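Long-range contacts in hydroxyethylthiazole kinase (Pyrococcus horikoshii, PDB 3HPD), which probably phosphorylates the hydroxyl group of 4-methyl-5-(2-hydroxyethyl)thiazole with ATP and magnesium, a step in thiamine diphosphate biosynthesis: residues L91-A96 with D115-N120; I21-V26 with V61-T66; F101-S106 with S125-E130. All coordinates share one frame; numbering follows the deposited sequence.

Interaction 1: L91-A96 with D115-N120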
# COMPACT_ATOMS: atom_id res chain seq x y z
N LEU A 91 -20.25 5.34 -2.07
CA LEU A 91 -19.38 6.46 -1.74
C LEU A 91 -18.97 6.44 -0.27
O LEU A 91 -19.81 6.34 0.61
CB LEU A 91 -20.08 7.79 -2.02
CG LEU A 91 -19.37 9.04 -1.49
CD1 LEU A 91 -18.05 9.24 -2.24
CD2 LEU A 91 -20.26 10.26 -1.65
N ASP A 92 -17.67 6.53 -0.03
CA ASP A 92 -17.15 6.59 1.34
C ASP A 92 -16.52 7.98 1.42
O ASP A 92 -15.41 8.19 0.91
CB ASP A 92 -16.09 5.52 1.58
CG ASP A 92 -15.75 5.39 3.05
OD1 ASP A 92 -15.77 6.43 3.75
OD2 ASP A 92 -15.44 4.27 3.50
N PRO A 93 -17.21 8.93 2.06
CA PRO A 93 -16.78 10.32 2.23
C PRO A 93 -15.72 10.51 3.30
O PRO A 93 -15.89 11.32 4.21
CB PRO A 93 -18.08 11.02 2.60
CG PRO A 93 -18.71 10.01 3.51
CD PRO A 93 -18.48 8.69 2.78
N VAL A 94 -14.62 9.78 3.18
CA VAL A 94 -13.54 9.85 4.15
C VAL A 94 -13.09 11.28 4.45
O VAL A 94 -12.60 11.99 3.57
CB VAL A 94 -12.31 9.04 3.69
CG1 VAL A 94 -11.21 9.10 4.75
CG2 VAL A 94 -12.71 7.60 3.42
N GLY A 95 -13.25 11.70 5.70
CA GLY A 95 -12.82 13.03 6.07
C GLY A 95 -13.80 14.16 5.84
O GLY A 95 -13.47 15.32 6.09
N ALA A 96 -15.00 13.85 5.35
CA ALA A 96 -16.00 14.90 5.14
C ALA A 96 -16.19 15.55 6.50
O ALA A 96 -16.25 14.86 7.52
CB ALA A 96 -17.31 14.30 4.64
N ASP A 115 -25.74 5.02 -4.79
CA ASP A 115 -26.65 3.99 -4.31
C ASP A 115 -26.46 3.67 -2.84
O ASP A 115 -27.38 3.21 -2.17
CB ASP A 115 -26.47 2.74 -5.16
CG ASP A 115 -26.87 2.97 -6.60
OD1 ASP A 115 -28.09 2.93 -6.88
OD2 ASP A 115 -25.98 3.23 -7.45
N VAL A 116 -25.25 3.93 -2.34
CA VAL A 116 -24.93 3.71 -0.94
C VAL A 116 -23.95 4.78 -0.47
O VAL A 116 -22.96 5.06 -1.15
CB VAL A 116 -24.27 2.32 -0.69
CG1 VAL A 116 -23.81 2.21 0.77
CG2 VAL A 116 -25.26 1.21 -1.00
N LEU A 117 -24.24 5.39 0.67
CA LEU A 117 -23.37 6.39 1.28
C LEU A 117 -23.01 5.76 2.61
O LEU A 117 -23.87 5.43 3.41
CB LEU A 117 -24.11 7.72 1.51
CG LEU A 117 -23.34 8.77 2.32
CD1 LEU A 117 -22.07 9.19 1.58
CD2 LEU A 117 -24.22 9.99 2.56
N LYS A 118 -21.71 5.58 2.85
CA LYS A 118 -21.25 4.96 4.08
C LYS A 118 -20.16 5.73 4.80
O LYS A 118 -19.09 5.92 4.27
CB LYS A 118 -20.67 3.58 3.82
CG LYS A 118 -20.29 2.97 5.15
CD LYS A 118 -19.05 2.05 5.19
CE LYS A 118 -17.68 2.76 4.84
NZ LYS A 118 -17.32 4.03 5.60
N GLY A 119 -20.40 6.13 6.04
CA GLY A 119 -19.40 6.85 6.79
C GLY A 119 -19.66 6.83 8.27
O GLY A 119 -20.65 6.25 8.71
N ASN A 120 -18.78 7.45 9.06
CA ASN A 120 -19.00 7.48 10.50
C ASN A 120 -19.93 8.64 10.86
O ASN A 120 -20.34 9.41 9.99
CB ASN A 120 -17.68 7.60 11.27
CG ASN A 120 -16.91 8.86 10.95
OD1 ASN A 120 -17.49 9.94 10.78
ND2 ASN A 120 -15.59 8.75 10.87
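Asp-92 and Lys-118 both set CG anti to the backbone N (chi1 -169° and -177°), which starts the two side chains off side by side, pointing the same way. The lysine then bends at chi2, chi3 and chi4, and the last of these turns brings NZ to 2.8 Å from OD2 of Asp-92: a salt bridge, though weak as a hydrogen bond. Helix 193-205 covers the pair through Ala-198. An alanine in place of Asp-92 would probably leave the buried ammonium of Lys-118 without its carboxylate mate and its bent chain freer to turn. On the other face of the sheet Leu-91 and Leu-117 also run side by side, CD2 of Leu-91 lying 3.9 Å from CD1 of Leu-117. That same CD1 meets CD of Pro-93, whose ring crosses the leucine at about a right angle. Between the faces, Leu-91 N donates to Val-116 O (2.9 Å) and Lys-118 N to Leu-91 O (3.0 Å), both nearly straight. These are neighbouring parallel strands of a beta-alpha-beta unit closed by helix 100-112, in the central sheet of a ribokinase-like fold, and Lys-118, near Thr-165, is predicted to bind ATP.

Interaction 2: I21-V26 with V61-T66; sequences ITNFVV and VINIGT
At the C-terminal ends of two parallel strands, Thr-22 and Val-26 meet Asn-63 near the predicted substrate site: Thr-22 lies about 4 Å from Met-43 and Val-26 about 4 Å from Gly-192, side chain to side chain. The strands are joined by Ile-21 N to Val-61 O and Asn-63 N to Ile-21 O, after which side chains take over. Asn-63 puts CG anti to its backbone N (chi1 -176°), and its OD1 is gripped twice. Gly-65 N donates in the carbonyl plane, making an Asx turn, while Asn-23 ND2 comes from above that plane at 2.9 Å, with the two amides turned 72° apart. CA of Gly-65 packs close to CB of Asn-23, 3.6 Å away. OG1 of Thr-22 rests 3.2 Å from CB of Asn-63. Further on, OG1 of Thr-66 takes the N-H of Phe-24 at 3.0 Å and lies obliquely to the phenyl ring, 3.2 Å from CD2. A water links the same hydroxyl to Thr-22 O and lies above one face of the Phe-24 ring, toward its rim. The backbone N of Asn-23 is buried without a partner. The Phe-24 ring meets Phe-24 of both neighbouring subunits edge-to-face, so this pair of strand-end loops, in the parallel part of the mixed sheet of a ribokinase-like fold, also belongs to the trimer interface.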
# COMPACT_ATOMS: atom_id res chain seq x y z
N ILE A 21 -12.15 3.60 -7.24
CA ILE A 21 -11.44 4.84 -7.52
C ILE A 21 -11.27 5.21 -6.05
O ILE A 21 -12.14 5.83 -5.44
CB ILE A 21 -12.32 5.86 -8.25
CG1 ILE A 21 -12.80 5.24 -9.57
CG2 ILE A 21 -11.53 7.13 -8.51
CD1 ILE A 21 -13.77 6.11 -10.35
N THR A 22 -10.14 4.80 -5.49
CA THR A 22 -9.93 4.96 -4.07
C THR A 22 -8.68 5.72 -3.60
O THR A 22 -7.98 6.34 -4.40
CB THR A 22 -10.00 3.55 -3.44
OG1 THR A 22 -10.06 3.64 -2.01
CG2 THR A 22 -8.79 2.72 -3.86
N ASN A 23 -8.40 5.66 -2.30
CA ASN A 23 -7.25 6.38 -1.74
C ASN A 23 -5.98 5.54 -1.64
O ASN A 23 -6.03 4.32 -1.56
CB ASN A 23 -7.63 7.03 -0.39
CG ASN A 23 -7.64 6.04 0.77
OD1 ASN A 23 -6.60 5.49 1.14
ND2 ASN A 23 -8.81 5.84 1.36
N PHE A 24 -4.84 6.22 -1.64
CA PHE A 24 -3.54 5.57 -1.61
C PHE A 24 -3.24 4.67 -0.42
O PHE A 24 -2.45 3.73 -0.54
CB PHE A 24 -2.44 6.63 -1.72
CG PHE A 24 -2.53 7.47 -2.96
CD1 PHE A 24 -2.52 6.87 -4.22
CD2 PHE A 24 -2.64 8.85 -2.88
CE1 PHE A 24 -2.63 7.63 -5.38
CE2 PHE A 24 -2.75 9.63 -4.03
CZ PHE A 24 -2.74 9.02 -5.28
N VAL A 25 -3.86 4.95 0.71
CA VAL A 25 -3.63 4.16 1.91
C VAL A 25 -4.32 2.81 1.88
O VAL A 25 -3.84 1.85 2.49
CB VAL A 25 -4.11 4.93 3.17
CG1 VAL A 25 -3.85 4.11 4.43
CG2 VAL A 25 -3.42 6.28 3.25
N VAL A 26 -5.42 2.71 1.14
CA VAL A 26 -6.19 1.46 1.10
C VAL A 26 -6.21 0.69 -0.21
O VAL A 26 -6.99 -0.25 -0.37
CB VAL A 26 -7.64 1.73 1.55
CG1 VAL A 26 -7.64 2.51 2.86
CG2 VAL A 26 -8.39 2.49 0.46
N VAL A 61 -16.91 1.81 -6.54
CA VAL A 61 -16.68 2.30 -5.18
C VAL A 61 -15.79 3.53 -5.25
O VAL A 61 -14.69 3.48 -5.81
CB VAL A 61 -15.99 1.21 -4.30
CG1 VAL A 61 -15.63 1.79 -2.93
CG2 VAL A 61 -16.93 0.02 -4.13
N ILE A 62 -16.27 4.64 -4.70
CA ILE A 62 -15.52 5.89 -4.69
C ILE A 62 -15.13 6.22 -3.25
O ILE A 62 -15.96 6.25 -2.35
CB ILE A 62 -16.37 7.06 -5.26
CG1 ILE A 62 -16.71 6.78 -6.72
CG2 ILE A 62 -15.60 8.37 -5.13
CD1 ILE A 62 -17.69 7.76 -7.34
N ASN A 63 -13.83 6.45 -3.04
CA ASN A 63 -13.29 6.74 -1.72
C ASN A 63 -12.39 7.97 -1.85
O ASN A 63 -11.37 7.93 -2.54
CB ASN A 63 -12.48 5.53 -1.24
CG ASN A 63 -11.95 5.70 0.17
OD1 ASN A 63 -11.38 6.73 0.50
ND2 ASN A 63 -12.13 4.67 0.99
N ILE A 64 -12.77 9.07 -1.19
CA ILE A 64 -12.02 10.33 -1.28
C ILE A 64 -10.91 10.53 -0.25
O ILE A 64 -10.44 11.66 -0.07
CB ILE A 64 -12.98 11.53 -1.17
CG1 ILE A 64 -13.60 11.57 0.24
CG2 ILE A 64 -14.08 11.42 -2.21
CD1 ILE A 64 -14.51 12.78 0.48
N GLY A 65 -10.48 9.46 0.40
CA GLY A 65 -9.45 9.54 1.43
C GLY A 65 -8.20 10.36 1.15
O GLY A 65 -7.67 11.02 2.04
N THR A 66 -7.70 10.30 -0.08
CA THR A 66 -6.49 11.05 -0.45
C THR A 66 -6.71 11.76 -1.77
O THR A 66 -5.84 11.74 -2.65
CB THR A 66 -5.27 10.11 -0.60
OG1 THR A 66 -5.55 9.11 -1.58
CG2 THR A 66 -4.93 9.44 0.74
O HOH W 1 -6.60 8.95 -4.27

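Interaction 3: F101-S106 with S125-E130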
# COMPACT_ATOMS: atom_id res chain seq x y z
N PHE A 101 -13.02 20.95 1.31
CA PHE A 101 -12.74 20.27 0.05
C PHE A 101 -13.40 18.89 0.02
O PHE A 101 -14.04 18.53 -0.97
CB PHE A 101 -11.22 20.14 -0.14
CG PHE A 101 -10.81 19.58 -1.47
CD1 PHE A 101 -11.38 20.04 -2.65
CD2 PHE A 101 -9.81 18.61 -1.55
CE1 PHE A 101 -10.96 19.55 -3.90
CE2 PHE A 101 -9.38 18.12 -2.79
CZ PHE A 101 -9.96 18.59 -3.96
N ARG A 102 -13.26 18.13 1.10
CA ARG A 102 -13.84 16.80 1.17
C ARG A 102 -15.36 16.84 1.28
O ARG A 102 -16.06 16.02 0.69
CB ARG A 102 -13.24 16.03 2.34
CG ARG A 102 -11.76 15.82 2.16
CD ARG A 102 -11.12 15.08 3.30
NE ARG A 102 -9.69 14.93 3.04
CZ ARG A 102 -9.03 13.78 3.13
NH1 ARG A 102 -9.67 12.68 3.49
NH2 ARG A 102 -7.74 13.75 2.85
N THR A 103 -15.87 17.81 2.03
CA THR A 103 -17.31 17.97 2.19
C THR A 103 -17.91 18.37 0.84
O THR A 103 -18.93 17.83 0.40
CB THR A 103 -17.64 19.06 3.23
OG1 THR A 103 -17.04 18.72 4.48
CG2 THR A 103 -19.15 19.18 3.41
N ARG A 104 -17.26 19.33 0.18
CA ARG A 104 -17.71 19.82 -1.11
C ARG A 104 -17.76 18.73 -2.17
O ARG A 104 -18.78 18.57 -2.86
CB ARG A 104 -16.81 20.97 -1.59
CG ARG A 104 -17.09 21.42 -3.01
CD ARG A 104 -16.39 22.73 -3.37
NE ARG A 104 -14.93 22.65 -3.34
CZ ARG A 104 -14.17 23.12 -2.36
NH1 ARG A 104 -14.73 23.72 -1.32
NH2 ARG A 104 -12.85 23.02 -2.42
N VAL A 105 -16.68 17.98 -2.31
CA VAL A 105 -16.62 16.91 -3.30
C VAL A 105 -17.64 15.81 -3.00
O VAL A 105 -18.27 15.27 -3.91
CB VAL A 105 -15.21 16.29 -3.38
CG1 VAL A 105 -15.20 15.12 -4.35
CG2 VAL A 105 -14.21 17.36 -3.83
N SER A 106 -17.82 15.49 -1.72
CA SER A 106 -18.79 14.47 -1.34
C SER A 106 -20.20 14.89 -1.75
O SER A 106 -20.95 14.10 -2.32
CB SER A 106 -18.75 14.23 0.18
OG SER A 106 -17.49 13.71 0.58
N SER A 125 -22.93 13.40 9.55
CA SER A 125 -23.59 14.55 10.16
C SER A 125 -23.13 15.84 9.49
O SER A 125 -23.90 16.78 9.33
CB SER A 125 -23.31 14.59 11.67
OG SER A 125 -21.92 14.73 11.92
N ALA A 126 -21.86 15.88 9.09
CA ALA A 126 -21.32 17.06 8.43
C ALA A 126 -21.94 17.24 7.05
O ALA A 126 -22.20 18.37 6.62
CB ALA A 126 -19.80 16.94 8.31
N LEU A 127 -22.19 16.13 6.36
CA LEU A 127 -22.79 16.18 5.03
C LEU A 127 -24.25 16.62 5.08
O LEU A 127 -24.71 17.39 4.24
CB LEU A 127 -22.69 14.82 4.34
CG LEU A 127 -21.29 14.34 3.96
CD1 LEU A 127 -21.37 12.93 3.39
CD2 LEU A 127 -20.68 15.29 2.95
N LEU A 128 -24.99 16.10 6.06
CA LEU A 128 -26.39 16.45 6.21
C LEU A 128 -26.52 17.90 6.69
O LEU A 128 -27.45 18.61 6.31
CB LEU A 128 -27.06 15.51 7.22
CG LEU A 128 -28.55 15.73 7.48
CD1 LEU A 128 -29.34 15.56 6.19
CD2 LEU A 128 -29.04 14.75 8.53
N GLY A 129 -25.58 18.32 7.52
CA GLY A 129 -25.60 19.67 8.04
C GLY A 129 -25.29 20.70 6.97
O GLY A 129 -26.02 21.68 6.81
N GLU A 130 -24.21 20.47 6.23
CA GLU A 130 -23.80 21.38 5.16
C GLU A 130 -24.88 21.43 4.09
O GLU A 130 -25.23 22.50 3.59
CB GLU A 130 -22.48 20.90 4.55
CG GLU A 130 -21.79 21.91 3.65
CD GLU A 130 -21.38 23.17 4.40
OE1 GLU A 130 -20.99 23.05 5.58
OE2 GLU A 130 -21.43 24.26 3.80
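Helices 101-106 and 125-130 cross at -71°, their axes 10.2 Å apart at closest approach, and the backbones come nearest at Thr-103 and Leu-127. No hydrogen bond passes between them, and the contact is made by a few aliphatic groups. CD2 of Leu-127 does most of the reaching: it touches CB of Ser-106 at 3.5 Å and lies 4.0 Å from the backbone O of Thr-103, so one methyl group packs against consecutive turns of the other helix. The second meeting point is CG2 of Thr-103. With this methyl anti to the backbone N, it meets the aliphatic part of Glu-130, 3.8 Å from its CG and 3.9 Å from its CB, the two side chains crossing at about a right angle. Glu-130 bends at chi2 beyond that point, and its residue is exposed, so the edge of the contact faces solvent.

The first helix is the crossover of the beta-alpha-beta unit between strands 89-92 and 116-120, and the second follows directly after strand 116-120. The contact therefore joins two successive helices packed beside the sheet in this ribokinase-like fold. Leu-127 extends its packing along the crossover helix to Leu-107 and Leu-110.

The two hydroxyls of the first helix are held on their own side of the contact. OG of Ser-106, anti to its carbonyl carbon (chi1 -64°), donates to Arg-102 O at 2.7 Å, tilted 27° from the carbonyl plane. Ser-106 N binds the same oxygen at 3.0 Å from the opposite face; two donors thus grip Arg-102 O, and the OG bond holds the hydroxyl against its own helix while CB is presented to Leu-127. OG1 of Thr-103 is likewise occupied, by Gly-97 N and Thr-99 O near the start of the helix, an arrangement that fixes the side-chain rotation and leaves CG2 to meet Glu-130.

Interaction 2 closes along the chain before interaction 1 opens, whereas interactions 1 and 3 alternate their segments around the crossover helix 100-112. Interactions 1 and 2 lie about 11 Å apart, centre to centre, on neighbouring strands 59-63 and 89-92 of one sheet, joined directly by a probable hydrogen bond from Asp-92 N to Ile-62 O. Interaction 3 sits farther out, its centre about 10 Å from that of interaction 1 and about 16 Å from that of interaction 2, where the helices flank the sheet. Arg-102 ties all three together, bonding to Val-94 O and weakly to Gly-65 O, and forms a salt bridge to Glu-49 of the second subunit. Predicted ATP and substrate sites and the trimer interface thus share one framework.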